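Oxalate biosynthetic component 1 (Burkholderia thailandensis, PDB 5IKY) probably makes oxalate in quorum sensing-dependent oxalogenesis, as a bifunctional enzyme that joins an alpha/beta serine hydrolase with an additional lyase activity. Local coordinates at residues I44-A49 / A235-P240; A543-P546 / L551-A554; T556-L561 / Y723-E728. All blocks are in the same frame, centred on the assembly; numbering follows the deposited sequence.

Contact 1 (I44-A49 / A235-P240)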
# COMPACT_ATOMS: atom_id res chain seq x y z
N ILE A 44 23.46 -9.27 -39.00
CA ILE A 44 22.72 -8.12 -39.51
C ILE A 44 21.22 -8.39 -39.60
O ILE A 44 20.41 -7.57 -39.18
CB ILE A 44 23.25 -7.68 -40.89
CG1 ILE A 44 24.63 -7.05 -40.75
CG2 ILE A 44 22.30 -6.67 -41.53
CD1 ILE A 44 25.18 -6.49 -42.04
N LYS A 45 20.85 -9.56 -40.12
CA LYS A 45 19.44 -9.89 -40.27
C LYS A 45 18.78 -10.11 -38.91
O LYS A 45 17.58 -9.90 -38.76
CB LYS A 45 19.25 -11.12 -41.16
CG LYS A 45 19.57 -12.45 -40.50
CD LYS A 45 19.05 -13.61 -41.33
CE LYS A 45 17.55 -13.52 -41.53
NZ LYS A 45 17.01 -14.66 -42.32
N ALA A 46 19.58 -10.52 -37.92
CA ALA A 46 19.07 -10.69 -36.57
C ALA A 46 18.85 -9.33 -35.92
O ALA A 46 17.87 -9.12 -35.20
CB ALA A 46 20.02 -11.53 -35.73
N LEU A 47 19.77 -8.40 -36.18
CA LEU A 47 19.65 -7.04 -35.68
C LEU A 47 18.42 -6.34 -36.27
O LEU A 47 17.63 -5.74 -35.55
CB LEU A 47 20.91 -6.23 -35.99
CG LEU A 47 22.15 -6.53 -35.15
CD1 LEU A 47 23.37 -5.82 -35.72
CD2 LEU A 47 21.93 -6.12 -33.70
N GLU A 48 18.28 -6.43 -37.59
CA GLU A 48 17.19 -5.76 -38.28
C GLU A 48 15.83 -6.33 -37.90
O GLU A 48 14.81 -5.64 -37.95
CB GLU A 48 17.39 -5.84 -39.80
CG GLU A 48 18.64 -5.12 -40.28
CD GLU A 48 18.66 -4.92 -41.79
OE1 GLU A 48 18.49 -5.91 -42.53
OE2 GLU A 48 18.86 -3.76 -42.22
N ALA A 49 15.81 -7.60 -37.50
CA ALA A 49 14.59 -8.24 -37.04
C ALA A 49 14.22 -7.76 -35.64
O ALA A 49 13.08 -7.92 -35.20
CB ALA A 49 14.73 -9.75 -37.05
N ALA A 235 18.13 -14.73 -26.96
CA ALA A 235 19.53 -14.89 -27.32
C ALA A 235 20.28 -13.56 -27.24
O ALA A 235 19.67 -12.50 -27.12
CB ALA A 235 19.65 -15.48 -28.72
N THR A 236 21.61 -13.63 -27.31
CA THR A 236 22.44 -12.43 -27.30
C THR A 236 23.42 -12.44 -28.47
O THR A 236 24.03 -13.46 -28.78
CB THR A 236 23.24 -12.29 -25.99
OG1 THR A 236 23.93 -13.51 -25.71
CG2 THR A 236 22.31 -11.96 -24.83
N LEU A 237 23.56 -11.29 -29.13
CA LEU A 237 24.53 -11.13 -30.20
C LEU A 237 25.84 -10.55 -29.68
O LEU A 237 25.84 -9.52 -29.02
CB LEU A 237 23.98 -10.22 -31.30
CG LEU A 237 22.86 -10.75 -32.19
CD1 LEU A 237 22.46 -9.68 -33.19
CD2 LEU A 237 23.31 -12.01 -32.90
N ALA A 238 26.95 -11.23 -29.98
CA ALA A 238 28.27 -10.69 -29.67
C ALA A 238 28.78 -9.87 -30.85
O ALA A 238 28.95 -10.39 -31.95
CB ALA A 238 29.24 -11.80 -29.33
N ILE A 239 29.02 -8.59 -30.62
CA ILE A 239 29.51 -7.69 -31.66
C ILE A 239 30.99 -7.38 -31.44
O ILE A 239 31.40 -7.03 -30.33
CB ILE A 239 28.70 -6.37 -31.69
CG1 ILE A 239 27.20 -6.67 -31.71
CG2 ILE A 239 29.10 -5.52 -32.89
CD1 ILE A 239 26.73 -7.37 -32.97
N PRO A 240 31.81 -7.51 -32.50
CA PRO A 240 33.24 -7.19 -32.41
C PRO A 240 33.50 -5.77 -31.92
O PRO A 240 32.90 -4.83 -32.44
CB PRO A 240 33.73 -7.37 -33.85
CG PRO A 240 32.78 -8.35 -34.45
CD PRO A 240 31.45 -8.05 -33.82
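Leu237 reaches across to Ala46 and Leu47 on helix 37-49, and the strand that carries it begins at Ala235, two residues earlier. Over this short run the chain is extended, as the backbone angles of a strand require, and Leu237 is the strand residue that meets the helix. At Leu237 the CB bond points toward the helix. CG lies anti to the carbonyl carbon (chi1 -71°) and the chain runs on extended from there (chi2 179°), which carries CD1 out to the helix surface. This methyl makes all the close approaches: it stands 3.6 Å from Leu47 CD2 and 3.7 Å from Leu47 CG, while Ala46 CB flanks it at 4.0 Å from Leu237 CD1. Alanine suits its position, since a short side chain lets the leucine come close to the helix backbone, and the two leucines cross at a slant. The backbones of Ala235 and Leu237 are meanwhile hydrogen-bonded to Ile248 and Ile246, so the segment belongs to a two-stranded antiparallel beta hairpin, 235-237 with 246-248, which follows strand 223-226 of the TIM-barrel-like parallel sheet. The helix, in contrast, belongs to the N-terminal family region, and the apolar contact therefore joins these two parts of the chain. Beyond the strand, Ile239 again turns its CB bond toward the helix. Its side chain comes no nearer than 4.6 Å and adds a looser apolar cover beside Leu237, a place that a branched, wholly apolar residue fills well. It packs more closely on Ile27 and Ile246, the same two residues that Leu47 touches.

Contact 2 (A543-P546 / L551-A554)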
# COMPACT_ATOMS: atom_id res chain seq x y z
N ALA A 543 -25.50 -9.37 15.31
CA ALA A 543 -26.13 -8.08 15.01
C ALA A 543 -27.21 -7.67 16.01
O ALA A 543 -27.42 -6.48 16.23
CB ALA A 543 -26.72 -8.12 13.61
N HIS A 544 -27.89 -8.64 16.60
CA HIS A 544 -29.02 -8.34 17.46
C HIS A 544 -28.65 -8.34 18.94
O HIS A 544 -29.51 -8.12 19.80
CB HIS A 544 -30.15 -9.34 17.21
CG HIS A 544 -30.78 -9.19 15.86
ND1 HIS A 544 -31.05 -10.26 15.04
CD2 HIS A 544 -31.20 -8.09 15.19
CE1 HIS A 544 -31.60 -9.83 13.92
NE2 HIS A 544 -31.70 -8.51 13.99
N TYR A 545 -27.38 -8.57 19.23
CA TYR A 545 -26.91 -8.54 20.61
C TYR A 545 -26.35 -7.16 20.96
O TYR A 545 -25.63 -6.56 20.16
CB TYR A 545 -25.85 -9.62 20.84
CG TYR A 545 -26.38 -11.02 20.67
CD1 TYR A 545 -27.28 -11.56 21.59
CD2 TYR A 545 -26.00 -11.81 19.60
CE1 TYR A 545 -27.77 -12.84 21.45
CE2 TYR A 545 -26.49 -13.09 19.44
CZ TYR A 545 -27.38 -13.60 20.37
OH TYR A 545 -27.87 -14.88 20.22
N PRO A 546 -26.68 -6.67 22.16
CA PRO A 546 -26.15 -5.40 22.66
C PRO A 546 -24.68 -5.52 23.06
O PRO A 546 -24.24 -6.60 23.45
CB PRO A 546 -27.02 -5.12 23.88
CG PRO A 546 -27.41 -6.47 24.37
CD PRO A 546 -27.59 -7.30 23.12
N LEU A 551 -25.73 -7.48 29.56
CA LEU A 551 -26.94 -7.93 28.86
C LEU A 551 -26.72 -9.15 27.97
O LEU A 551 -27.64 -9.58 27.28
CB LEU A 551 -27.51 -6.79 28.02
CG LEU A 551 -27.87 -5.50 28.76
CD1 LEU A 551 -28.60 -4.55 27.83
CD2 LEU A 551 -28.72 -5.81 29.98
N VAL A 552 -25.51 -9.70 27.97
CA VAL A 552 -25.21 -10.85 27.12
C VAL A 552 -24.06 -11.68 27.71
O VAL A 552 -23.12 -11.14 28.30
CB VAL A 552 -24.87 -10.40 25.68
CG1 VAL A 552 -23.57 -9.63 25.64
CG2 VAL A 552 -24.83 -11.60 24.74
N SER A 553 -24.16 -12.99 27.56
CA SER A 553 -23.15 -13.90 28.09
C SER A 553 -22.20 -14.37 27.01
O SER A 553 -22.53 -14.33 25.82
CB SER A 553 -23.81 -15.11 28.75
OG SER A 553 -24.39 -15.96 27.77
N ALA A 554 -21.02 -14.82 27.42
CA ALA A 554 -20.02 -15.33 26.48
C ALA A 554 -20.50 -16.61 25.80
O ALA A 554 -20.23 -16.83 24.62
CB ALA A 554 -18.71 -15.56 27.18
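The carbonyl O of Tyr545, the residue whose ring meets Val552, accepts a hydrogen bond from Arg714 NH2, which ties this loop to the residue just before helix 715-734. Across the contact itself everything is apolar or nearly so. Tyr545 offers CD1 of its ring to Val552 CG2 at 4.0 Å, the valine methyl approaching the ring obliquely and the two side chains crossing at about a right angle. Val552 has an extended backbone, and its chi1 of 67° sends the two methyls to different partners: CG2 goes to the tyrosine, whereas CG1 lies 3.8 Å from the carbonyl O of Pro546. A beta-branched residue suits this place because it can fill both spots at once. The pyrrolidine ring of Pro546 packs at the surface against Leu551, with CG 3.7 Å from Leu551 CB and 4.1 Å from Leu551 CD1. The rigid proline ring loses little freedom on packing against Leu551. The two segments are thus the limbs of a short connecting loop, closed by side chains between helix 530-541 and helix 554-560. Ser553 is the N-cap of the latter, its OG hydrogen-bonded to Thr556 OG1. The Tyr545 side chain touches Thr556 and Ala560 of helix 554-560, Val552 touches Ile557, and both Tyr545 and Val552 rest on Leu721 of helix 715-734.

Contact 3 (T556-L561 / Y723-E728)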
# COMPACT_ATOMS: atom_id res chain seq x y z
N THR A 556 -23.55 -17.36 25.00
CA THR A 556 -24.49 -16.97 23.96
C THR A 556 -23.75 -16.47 22.72
O THR A 556 -24.08 -16.83 21.59
CB THR A 556 -25.47 -15.89 24.45
OG1 THR A 556 -26.16 -16.37 25.61
CG2 THR A 556 -26.47 -15.53 23.37
N ILE A 557 -22.73 -15.64 22.95
CA ILE A 557 -21.91 -15.12 21.86
C ILE A 557 -21.20 -16.25 21.12
O ILE A 557 -21.22 -16.31 19.89
CB ILE A 557 -20.86 -14.12 22.38
CG1 ILE A 557 -21.55 -12.93 23.06
CG2 ILE A 557 -19.97 -13.64 21.25
CD1 ILE A 557 -20.59 -11.95 23.69
N LEU A 558 -20.57 -17.15 21.88
CA LEU A 558 -19.88 -18.30 21.31
C LEU A 558 -20.85 -19.20 20.54
O LEU A 558 -20.49 -19.77 19.51
CB LEU A 558 -19.18 -19.10 22.40
CG LEU A 558 -17.90 -18.48 22.97
CD1 LEU A 558 -17.36 -19.32 24.12
CD2 LEU A 558 -16.86 -18.33 21.87
N ASP A 559 -22.07 -19.32 21.05
CA ASP A 559 -23.09 -20.15 20.42
C ASP A 559 -23.48 -19.60 19.05
O ASP A 559 -23.72 -20.36 18.11
CB ASP A 559 -24.32 -20.25 21.33
CG ASP A 559 -25.33 -21.26 20.83
OD1 ASP A 559 -25.04 -22.47 20.91
OD2 ASP A 559 -26.41 -20.85 20.37
N ALA A 560 -23.53 -18.28 18.94
CA ALA A 560 -23.92 -17.63 17.69
C ALA A 560 -22.82 -17.72 16.63
O ALA A 560 -23.09 -17.61 15.44
CB ALA A 560 -24.30 -16.18 17.94
N LEU A 561 -21.58 -17.92 17.08
CA LEU A 561 -20.43 -17.96 16.17
C LEU A 561 -20.06 -19.37 15.75
O LEU A 561 -19.01 -19.59 15.14
CB LEU A 561 -19.22 -17.29 16.82
CG LEU A 561 -19.32 -15.81 17.17
CD1 LEU A 561 -18.07 -15.35 17.88
CD2 LEU A 561 -19.57 -14.98 15.91
N TYR A 723 -14.40 -9.58 22.03
CA TYR A 723 -13.46 -9.49 23.15
C TYR A 723 -14.13 -9.87 24.47
O TYR A 723 -13.46 -10.29 25.40
CB TYR A 723 -12.86 -8.09 23.24
CG TYR A 723 -11.64 -7.91 22.37
CD1 TYR A 723 -10.49 -8.65 22.61
CD2 TYR A 723 -11.63 -7.01 21.31
CE1 TYR A 723 -9.37 -8.50 21.82
CE2 TYR A 723 -10.51 -6.85 20.51
CZ TYR A 723 -9.38 -7.60 20.78
OH TYR A 723 -8.26 -7.45 20.00
N HIS A 724 -15.44 -9.71 24.53
CA HIS A 724 -16.21 -10.13 25.70
C HIS A 724 -16.07 -11.64 25.89
O HIS A 724 -15.74 -12.11 26.98
CB HIS A 724 -17.68 -9.75 25.55
CG HIS A 724 -18.51 -10.03 26.76
ND1 HIS A 724 -18.81 -11.31 27.18
CD2 HIS A 724 -19.11 -9.20 27.64
CE1 HIS A 724 -19.56 -11.25 28.27
NE2 HIS A 724 -19.76 -9.98 28.56
N ALA A 725 -16.31 -12.39 24.83
CA ALA A 725 -16.17 -13.84 24.86
C ALA A 725 -14.71 -14.23 25.04
O ALA A 725 -14.39 -15.21 25.71
CB ALA A 725 -16.73 -14.46 23.59
N LEU A 726 -13.82 -13.44 24.44
CA LEU A 726 -12.39 -13.69 24.52
C LEU A 726 -11.89 -13.48 25.95
O LEU A 726 -11.01 -14.19 26.42
CB LEU A 726 -11.63 -12.79 23.54
CG LEU A 726 -10.30 -13.29 22.98
CD1 LEU A 726 -9.99 -12.59 21.67
CD2 LEU A 726 -9.16 -13.08 23.97
N ARG A 727 -12.46 -12.49 26.63
CA ARG A 727 -12.12 -12.22 28.02
C ARG A 727 -12.51 -13.39 28.91
O ARG A 727 -11.71 -13.85 29.73
CB ARG A 727 -12.80 -10.94 28.51
CG ARG A 727 -12.56 -10.63 29.98
CD ARG A 727 -13.69 -9.80 30.57
NE ARG A 727 -14.99 -10.33 30.17
CZ ARG A 727 -15.56 -11.42 30.69
NH1 ARG A 727 -16.74 -11.82 30.26
NH2 ARG A 727 -14.93 -12.11 31.64
N GLU A 728 -13.74 -13.86 28.74
CA GLU A 728 -14.27 -14.97 29.53
C GLU A 728 -13.42 -16.23 29.39
O GLU A 728 -13.09 -16.88 30.39
CB GLU A 728 -15.71 -15.27 29.10
CG GLU A 728 -16.27 -16.56 29.67
CD GLU A 728 -17.09 -16.34 30.92
OE1 GLU A 728 -17.06 -15.21 31.47
OE2 GLU A 728 -17.78 -17.29 31.36
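The imidazole of His724, which Ile557 CD1 touches, has Arg727 NH1 over one face, 3.5 Å above the ring plane and offset toward the rim. The guanidinium of Arg727 is turned edge-on, with His724 CE1 at its edge and in its plane, so the two flat groups stand almost perpendicular. His854 adds an edge-to-face contact with the histidine ring. All this belongs to a helix-helix crossing in the cap domain, between helix 554-560 and helix 715-734: the segments 556-560 and 723-728 have an axis separation of 9.7 Å and a signed crossing angle of -115°, steep enough for a single patch of side chains to carry the contact. On the second helix CG of His724 is anti to the backbone N (chi1 -174°), which places the ring where Ile557 CD1 can reach it. This methyl approaches obliquely, 4.0 Å from ND1 of His724, and the two side chains cross at about a right angle. The branching of isoleucine is put to use, because its other arm, CG2, meets Ala725 CB at 4.1 Å. Alanine fits at the centre of the crossing, where its small methyl lets the backbones approach to 6.6 Å between Ile557 CA and Ala725 CA. Leu687 of helix 682-690 packs on both Leu558 and Ala725. Arg727 NH1 also forms a long salt bridge with Glu728 OE1. Leu558, one residue along from Ile557, bends its end inward and sets CG 4.2 Å from Ala725 CB.

In the fold
Contacts 2 and 3 are close neighbours, their centres 9 Å apart. They touch directly: Tyr545 OH lies 3.5 Å from Thr556 CG2, Val552 O lies 3.6 Å from His724 CE1, and Ala554 CB packs on Glu728 CB. The loop of contact 2 thus leads straight into the helix crossing of contact 3. Contact 1 lies on the opposite side of the chain's centre, about 70 Å from contact 3 between centres and about 61 Å from contact 2 between nearest atoms. It joins the N-terminal and beta-keto acid cleavage family regions, and in sequence its strand 235-237 follows His227, which with Glu477 binds the magnesium ion.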